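Local coordinates for putative capsular polysaccharide biosynthesis protein (Streptococcus pneumoniae serotype 4, PDB 6EWJ) that probably acts as a pyridoxal-phosphate-dependent sugar aminotransferase in teichoic acid biosynthesis, at residues 232-237 and 256-261; 322-327 and 378-383. All coordinates share one frame; numbering follows the deposited sequence.

Contact 1: 232-237 and 256-261; sequences FQILSL and DIVTPA
The flat groups of these two segments do not meet one another. The F232 ring is turned to another side of helix 225-236, where it packs on V59 and on L70, I71 and V74 of helix 64-74, while the D256 carboxylate reaches through OD2 to T358 OG1 of the second subunit. Aliphatic branches and backbone carbonyls make the contact. A261 sits closest to the helix end: its methyl points at the last turn and lies 3.5 Å (CB) from L235 O and 3.8 Å from I234 O. L235 holds its CG anti to the carbonyl carbon (chi1 -63°), and from there CD2 reaches two residues of 256-261, T259 through CG2 at 4.0 Å and A261 through CB at 4.1 Å. The T259 methyl occupies the crowded position between backbone N and carbonyl carbon. Nearer D256 in the second segment, I234 and V258 cross at about a right angle and touch methyl to methyl, CG2 to CG2 at 3.7 Å. P260 centres an inverse gamma turn, closed by a weak bond from A261 N to T259 O, which brings A261 back to the helix. No hydrogen bond joins the two segments; backbone hydrogen bonds between L235 and Y262 and between S236 and C264 tie the helix end to the chain that follows A261. This sets the end of helix 225-236 against the chain leaving the two-stranded antiparallel sheet 240-241/256-257, whose T241 touches I234 and V258. Chemically, this is a small seam of 196 Å² where methyls pack together and the A261 methyl rests on the L235 and I234 carbonyls; its polar links run to following residues of the same chain and to the second subunit, whose H99 NE2 is hydrogen-bonded to P260 O.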
ATOM      1  N   PHE A 232      -1.549  -9.401  11.564  1.00 23.78           N
ATOM      2  CA  PHE A 232      -1.512  -8.889  10.168  1.00 22.11           C
ATOM      3  C   PHE A 232      -2.268  -7.577  10.036  1.00 21.66           C
ATOM      4  O   PHE A 232      -1.801  -6.623   9.370  1.00 21.45           O
ATOM      5  CB  PHE A 232      -2.102  -9.873   9.182  1.00 21.64           C
ATOM      6  CG  PHE A 232      -1.159 -10.938   8.739  1.00 21.31           C
ATOM      7  CD1 PHE A 232      -0.350 -10.748   7.657  1.00 20.55           C
ATOM      8  CD2 PHE A 232      -1.097 -12.146   9.399  1.00 21.52           C
ATOM      9  CE1 PHE A 232       0.529 -11.752   7.249  1.00 20.56           C
ATOM     10  CE2 PHE A 232      -0.241 -13.154   8.980  1.00 21.80           C
ATOM     11  CZ  PHE A 232       0.581 -12.956   7.914  1.00 20.82           C
ATOM     12  N   GLN A 233      -3.461  -7.537  10.662  1.00 22.19           N
ATOM     13  CA  GLN A 233      -4.310  -6.353  10.621  1.00 22.78           C
ATOM     14  C   GLN A 233      -3.579  -5.138  11.110  1.00 22.17           C
ATOM     15  O   GLN A 233      -3.603  -4.093  10.443  1.00 21.89           O
ATOM     16  CB  GLN A 233      -5.613  -6.545  11.431  1.00 23.87           C
ATOM     17  CG  GLN A 233      -6.654  -7.374  10.718  1.00 24.07           C
ATOM     18  CD  GLN A 233      -7.083  -6.882   9.344  1.00 24.15           C
ATOM     19  OE1 GLN A 233      -7.347  -7.701   8.457  1.00 25.62           O
ATOM     20  NE2 GLN A 233      -7.146  -5.577   9.144  1.00 24.40           N
ATOM     21  N   ILE A 234      -2.905  -5.305  12.246  1.00 22.61           N
ATOM     22  CA  ILE A 234      -2.157  -4.266  12.923  1.00 23.26           C
ATOM     23  C   ILE A 234      -0.988  -3.755  12.060  1.00 22.08           C
ATOM     24  O   ILE A 234      -0.771  -2.551  11.906  1.00 20.82           O
ATOM     25  CB  ILE A 234      -1.685  -4.787  14.286  1.00 25.01           C
ATOM     26  CG1 ILE A 234      -2.856  -4.815  15.282  1.00 26.20           C
ATOM     27  CG2 ILE A 234      -0.596  -3.913  14.925  1.00 25.65           C
ATOM     28  CD1 ILE A 234      -4.241  -5.106  14.713  1.00 25.85           C
ATOM     29  N   LEU A 235      -0.279  -4.692  11.410  1.00 21.79           N
ATOM     30  CA  LEU A 235       0.819  -4.288  10.530  1.00 21.10           C
ATOM     31  C   LEU A 235       0.350  -3.587   9.268  1.00 20.07           C
ATOM     32  O   LEU A 235       1.095  -2.763   8.715  1.00 21.39           O
ATOM     33  CB  LEU A 235       1.713  -5.489  10.137  1.00 21.06           C
ATOM     34  CG  LEU A 235       2.435  -6.186  11.274  1.00 21.98           C
ATOM     35  CD1 LEU A 235       3.309  -7.316  10.774  1.00 22.26           C
ATOM     36  CD2 LEU A 235       3.254  -5.245  12.152  1.00 22.71           C
ATOM     37  N   SER A 236      -0.836  -3.919   8.790  1.00 18.74           N
ATOM     38  CA  SER A 236      -1.389  -3.370   7.554  1.00 17.61           C
ATOM     39  C   SER A 236      -2.003  -1.972   7.730  1.00 18.09           C
ATOM     40  O   SER A 236      -2.257  -1.272   6.735  1.00 17.41           O
ATOM     41  CB  SER A 236      -2.463  -4.289   6.998  1.00 17.14           C
ATOM     42  OG  SER A 236      -3.681  -4.186   7.730  1.00 17.55           O
ATOM     43  N   LEU A 237      -2.257  -1.585   8.989  1.00 19.03           N
ATOM     44  CA  LEU A 237      -2.976  -0.367   9.306  1.00 20.36           C
ATOM     45  C   LEU A 237      -2.332   0.408  10.453  1.00 20.38           C
ATOM     46  O   LEU A 237      -2.954   0.637  11.538  1.00 20.16           O
ATOM     47  CB  LEU A 237      -4.447  -0.691   9.637  1.00 21.67           C
ATOM     48  CG  LEU A 237      -5.413  -0.890   8.470  1.00 22.25           C
ATOM     49  CD1 LEU A 237      -6.678  -1.626   8.943  1.00 22.90           C
ATOM     50  CD2 LEU A 237      -5.743   0.467   7.838  1.00 22.87           C
ATOM     51  N   ASP A 256      -4.149   2.991  20.398  1.00 25.47           N
ATOM     52  CA  ASP A 256      -2.743   3.020  20.620  1.00 25.68           C
ATOM     53  C   ASP A 256      -2.072   2.648  19.279  1.00 24.78           C
ATOM     54  O   ASP A 256      -2.704   2.100  18.401  1.00 23.59           O
ATOM     55  CB  ASP A 256      -2.411   2.015  21.733  1.00 26.82           C
ATOM     56  CG  ASP A 256      -0.971   2.126  22.236  1.00 27.99           C
ATOM     57  OD1 ASP A 256      -0.245   3.099  21.900  1.00 28.78           O
ATOM     58  OD2 ASP A 256      -0.565   1.234  22.991  1.00 28.57           O
ATOM     59  N   ILE A 257      -0.800   2.947  19.161  1.00 24.87           N
ATOM     60  CA  ILE A 257       0.015   2.520  18.031  1.00 24.41           C
ATOM     61  C   ILE A 257       1.083   1.639  18.677  1.00 25.04           C
ATOM     62  O   ILE A 257       1.844   2.121  19.486  1.00 25.50           O
ATOM     63  CB  ILE A 257       0.634   3.740  17.319  1.00 24.13           C
ATOM     64  CG1 ILE A 257      -0.489   4.647  16.786  1.00 24.07           C
ATOM     65  CG2 ILE A 257       1.625   3.337  16.240  1.00 23.35           C
ATOM     66  CD1 ILE A 257      -1.398   4.021  15.737  1.00 23.16           C
ATOM     67  N   VAL A 258       1.138   0.354  18.323  1.00 25.24           N
ATOM     68  CA  VAL A 258       2.041  -0.571  19.046  1.00 26.76           C
ATOM     69  C   VAL A 258       3.382  -0.744  18.369  1.00 27.11           C
ATOM     70  O   VAL A 258       4.369  -1.048  19.026  1.00 27.97           O
ATOM     71  CB  VAL A 258       1.422  -1.960  19.346  1.00 27.19           C
ATOM     72  CG1 VAL A 258       0.251  -1.808  20.315  1.00 27.85           C
ATOM     73  CG2 VAL A 258       1.052  -2.698  18.065  1.00 26.18           C
ATOM     74  N   THR A 259       3.421  -0.481  17.075  1.00 26.85           N
ATOM     75  CA  THR A 259       4.661  -0.483  16.312  1.00 27.64           C
ATOM     76  C   THR A 259       4.421   0.488  15.163  1.00 26.49           C
ATOM     77  O   THR A 259       3.281   0.615  14.726  1.00 25.49           O
ATOM     78  CB  THR A 259       4.971  -1.945  15.835  1.00 28.07           C
ATOM     79  OG1 THR A 259       6.258  -2.017  15.245  1.00 30.31           O
ATOM     80  CG2 THR A 259       4.006  -2.384  14.840  1.00 27.42           C
ATOM     81  N   PRO A 260       5.478   1.143  14.642  1.00 26.43           N
ATOM     82  CA  PRO A 260       5.233   2.089  13.531  1.00 25.53           C
ATOM     83  C   PRO A 260       5.115   1.336  12.206  1.00 23.86           C
ATOM     84  O   PRO A 260       6.075   1.285  11.432  1.00 22.86           O
ATOM     85  CB  PRO A 260       6.482   2.999  13.564  1.00 26.88           C
ATOM     86  CG  PRO A 260       7.353   2.469  14.677  1.00 28.07           C
ATOM     87  CD  PRO A 260       6.923   1.055  14.915  1.00 27.74           C
ATOM     88  N   ALA A 261       3.921   0.792  11.936  1.00 22.31           N
ATOM     89  CA  ALA A 261       3.716  -0.155  10.864  1.00 21.41           C
ATOM     90  C   ALA A 261       3.251   0.512   9.547  1.00 21.03           C
ATOM     91  O   ALA A 261       3.686   1.635   9.261  1.00 20.42           O
ATOM     92  CB  ALA A 261       2.805  -1.263  11.323  1.00 21.16           C
TER

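Contact 2: 322-327 and 378-383; sequences ITRVEG and ENEITL
N379 lies obliquely across the base of R324, its ND2 3.6 Å from R324 CB and its amide turned 86° from the guanidinium plane. OD1 meets the edge of that plane and takes R324 NE on a lone pair (3.0 Å, 164°), with a longer, weak bond from NH2. A chi1 of 62° sets CG of N379 in the crowded position, so ND2 can reach V325 O at 3.2 Å, from above the carbonyl plane. The N379 carbonyl accepts V325 N, completing a side-chain and backbone grip at this end of the ladder. T323 and I381 form the hydrogen-bonded antiparallel pair: I381 N donates to T323 O at 2.8 Å, and I381 O takes T323 N and, on a lone pair, T323 OG1 at 2.9 Å. On the sheet face of I322, E380 bends at chi2 and brings OE2 to 3.3 Å from I322 CG2; T382 OG1 donates to the syn lone pair of E380 OE2 at 2.7 Å, and H350 anchors both E380 OE1 and T382 OG1. The other face, with I381 and T323, packs on F401 of helix 391-409. Such an antiparallel sheet, backed by helices, is typical of the small C-terminal domain of fold-type I aminotransferases.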
ATOM      1  N   ILE A 322       2.832 -20.977 -20.413  1.00 20.00           N
ATOM      2  CA  ILE A 322       4.275 -21.007 -20.576  1.00 20.28           C
ATOM      3  C   ILE A 322       4.682 -22.120 -21.551  1.00 21.08           C
ATOM      4  O   ILE A 322       4.243 -23.290 -21.401  1.00 21.17           O
ATOM      5  CB  ILE A 322       4.961 -21.144 -19.193  1.00 20.01           C
ATOM      6  CG1 ILE A 322       4.636 -19.848 -18.386  1.00 19.93           C
ATOM      7  CG2 ILE A 322       6.458 -21.449 -19.377  1.00 20.12           C
ATOM      8  CD1 ILE A 322       5.404 -19.575 -17.110  1.00 19.79           C
ATOM      9  N   THR A 323       5.499 -21.749 -22.546  1.00 21.21           N
ATOM     10  CA  THR A 323       6.024 -22.696 -23.519  1.00 22.01           C
ATOM     11  C   THR A 323       7.495 -22.515 -23.621  1.00 22.19           C
ATOM     12  O   THR A 323       8.025 -21.428 -23.333  1.00 21.76           O
ATOM     13  CB  THR A 323       5.406 -22.615 -24.940  1.00 22.84           C
ATOM     14  OG1 THR A 323       6.002 -21.546 -25.715  1.00 22.87           O
ATOM     15  CG2 THR A 323       3.856 -22.461 -24.902  1.00 22.91           C
ATOM     16  N   ARG A 324       8.169 -23.594 -23.991  1.00 22.72           N
ATOM     17  CA  ARG A 324       9.539 -23.539 -24.425  1.00 23.69           C
ATOM     18  C   ARG A 324       9.671 -24.146 -25.836  1.00 24.93           C
ATOM     19  O   ARG A 324       9.053 -25.170 -26.117  1.00 26.17           O
ATOM     20  CB  ARG A 324      10.446 -24.247 -23.420  1.00 23.64           C
ATOM     21  CG  ARG A 324      10.444 -23.617 -22.041  1.00 22.75           C
ATOM     22  CD  ARG A 324      11.247 -24.417 -21.052  1.00 22.44           C
ATOM     23  NE  ARG A 324      12.648 -24.458 -21.431  1.00 22.99           N
ATOM     24  CZ  ARG A 324      13.571 -25.240 -20.873  1.00 23.53           C
ATOM     25  NH1 ARG A 324      13.222 -26.106 -19.914  1.00 23.76           N
ATOM     26  NH2 ARG A 324      14.830 -25.194 -21.290  1.00 23.75           N
ATOM     27  N   VAL A 325      10.415 -23.478 -26.725  1.00 25.29           N
ATOM     28  CA  VAL A 325      10.558 -23.885 -28.121  1.00 26.94           C
ATOM     29  C   VAL A 325      11.876 -24.664 -28.257  1.00 27.78           C
ATOM     30  O   VAL A 325      12.969 -24.108 -28.068  1.00 26.43           O
ATOM     31  CB  VAL A 325      10.526 -22.701 -29.115  1.00 27.37           C
ATOM     32  CG1 VAL A 325      10.379 -23.207 -30.545  1.00 28.36           C
ATOM     33  CG2 VAL A 325       9.358 -21.768 -28.794  1.00 27.01           C
ATOM     34  N   GLU A 326      11.774 -25.967 -28.488  1.00 29.51           N
ATOM     35  CA  GLU A 326      12.968 -26.791 -28.543  1.00 31.79           C
ATOM     36  C   GLU A 326      13.941 -26.260 -29.575  1.00 32.42           C
ATOM     37  O   GLU A 326      13.548 -25.937 -30.695  1.00 32.73           O
ATOM     38  CB  GLU A 326      12.671 -28.241 -28.870  1.00 34.59           C
ATOM     39  CG  GLU A 326      13.960 -29.080 -28.992  1.00 37.19           C
ATOM     40  CD  GLU A 326      13.754 -30.553 -28.792  1.00 39.20           C
ATOM     41  OE1 GLU A 326      12.763 -30.930 -28.134  1.00 41.41           O
ATOM     42  OE2 GLU A 326      14.600 -31.335 -29.287  1.00 42.80           O
ATOM     43  N   GLY A 327      15.214 -26.225 -29.200  1.00 32.93           N
ATOM     44  CA  GLY A 327      16.285 -25.919 -30.151  1.00 34.14           C
ATOM     45  C   GLY A 327      16.509 -24.448 -30.456  1.00 34.39           C
ATOM     46  O   GLY A 327      17.380 -24.122 -31.266  1.00 36.52           O
ATOM     47  N   GLU A 378      15.838 -18.865 -21.672  1.00 21.67           N
ATOM     48  CA  GLU A 378      16.330 -18.701 -23.021  1.00 22.70           C
ATOM     49  C   GLU A 378      15.347 -18.994 -24.189  1.00 22.52           C
ATOM     50  O   GLU A 378      15.340 -18.259 -25.189  1.00 23.19           O
ATOM     51  CB  GLU A 378      17.595 -19.570 -23.209  1.00 24.12           C
ATOM     52  CG  GLU A 378      18.437 -19.167 -24.398  1.00 25.72           C
ATOM     53  CD  GLU A 378      19.588 -20.121 -24.698  1.00 26.89           C
ATOM     54  OE1 GLU A 378      19.832 -21.087 -23.949  1.00 27.91           O
ATOM     55  OE2 GLU A 378      20.277 -19.859 -25.688  1.00 28.75           O
ATOM     56  N   ASN A 379      14.572 -20.072 -24.081  1.00 22.04           N
ATOM     57  CA  ASN A 379      13.663 -20.498 -25.156  1.00 21.95           C
ATOM     58  C   ASN A 379      12.172 -20.410 -24.752  1.00 21.31           C
ATOM     59  O   ASN A 379      11.321 -20.995 -25.397  1.00 21.25           O
ATOM     60  CB  ASN A 379      14.019 -21.897 -25.646  1.00 22.52           C
ATOM     61  CG  ASN A 379      13.898 -22.963 -24.577  1.00 22.16           C
ATOM     62  OD1 ASN A 379      14.003 -22.686 -23.373  1.00 21.45           O
ATOM     63  ND2 ASN A 379      13.720 -24.187 -25.001  1.00 22.56           N
ATOM     64  N   GLU A 380      11.890 -19.636 -23.716  1.00 20.27           N
ATOM     65  CA  GLU A 380      10.579 -19.560 -23.141  1.00 20.00           C
ATOM     66  C   GLU A 380       9.777 -18.465 -23.818  1.00 20.25           C
ATOM     67  O   GLU A 380      10.284 -17.334 -24.004  1.00 20.53           O
ATOM     68  CB  GLU A 380      10.661 -19.325 -21.637  1.00 19.40           C
ATOM     69  CG  GLU A 380       9.350 -19.535 -20.890  1.00 18.96           C
ATOM     70  CD  GLU A 380       8.357 -18.384 -21.013  1.00 18.87           C
ATOM     71  OE1 GLU A 380       8.767 -17.202 -21.093  1.00 18.65           O
ATOM     72  OE2 GLU A 380       7.123 -18.631 -20.998  1.00 19.24           O
ATOM     73  N   ILE A 381       8.540 -18.804 -24.187  1.00 20.49           N
ATOM     74  CA  ILE A 381       7.552 -17.847 -24.646  1.00 20.65           C
ATOM     75  C   ILE A 381       6.207 -18.115 -23.994  1.00 20.74           C
ATOM     76  O   ILE A 381       5.683 -19.243 -24.018  1.00 20.34           O
ATOM     77  CB  ILE A 381       7.418 -17.861 -26.181  1.00 21.72           C
ATOM     78  CG1 ILE A 381       8.742 -17.370 -26.840  1.00 21.87           C
ATOM     79  CG2 ILE A 381       6.312 -16.939 -26.652  1.00 22.00           C
ATOM     80  CD1 ILE A 381       8.826 -17.621 -28.333  1.00 22.94           C
ATOM     81  N   THR A 382       5.616 -17.065 -23.442  1.00 20.40           N
ATOM     82  CA  THR A 382       4.316 -17.175 -22.876  1.00 20.76           C
ATOM     83  C   THR A 382       3.291 -16.662 -23.873  1.00 21.45           C
ATOM     84  O   THR A 382       3.371 -15.517 -24.324  1.00 21.44           O
ATOM     85  CB  THR A 382       4.201 -16.394 -21.562  1.00 20.03           C
ATOM     86  OG1 THR A 382       5.355 -16.627 -20.782  1.00 19.95           O
ATOM     87  CG2 THR A 382       3.004 -16.818 -20.769  1.00 19.91           C
ATOM     88  N   LEU A 383       2.327 -17.518 -24.201  1.00 22.02           N
ATOM     89  CA  LEU A 383       1.200 -17.150 -25.060  1.00 22.83           C
ATOM     90  C   LEU A 383       0.047 -16.674 -24.230  1.00 22.37           C
ATOM     91  O   LEU A 383      -0.028 -17.056 -23.066  1.00 21.41           O
ATOM     92  CB  LEU A 383       0.719 -18.359 -25.867  1.00 23.86           C
ATOM     93  CG  LEU A 383       1.782 -19.082 -26.707  1.00 24.60           C
ATOM     94  CD1 LEU A 383       1.140 -20.254 -27.429  1.00 25.38           C
ATOM     95  CD2 LEU A 383       2.456 -18.146 -27.683  1.00 25.34           C
TER

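Overall arrangement
Contacts 1 and 2 stand on opposite sides of the chain's centre, about 44 Å apart centre to centre and about 26 Å between nearest atoms, and they do not touch. Both segments of contact 1 precede those of contact 2 in the sequence. Contact 1 is remote from the cofactor-binding residues and borders the second subunit. Contact 2 touches no other chain of the assembly but stands near the cofactor pocket: the side chain of I322 is about 6 Å from those of Y351 and H179, which bind pyridoxal 5'-phosphate in another structure of this protein. No cofactor is bound to this chain.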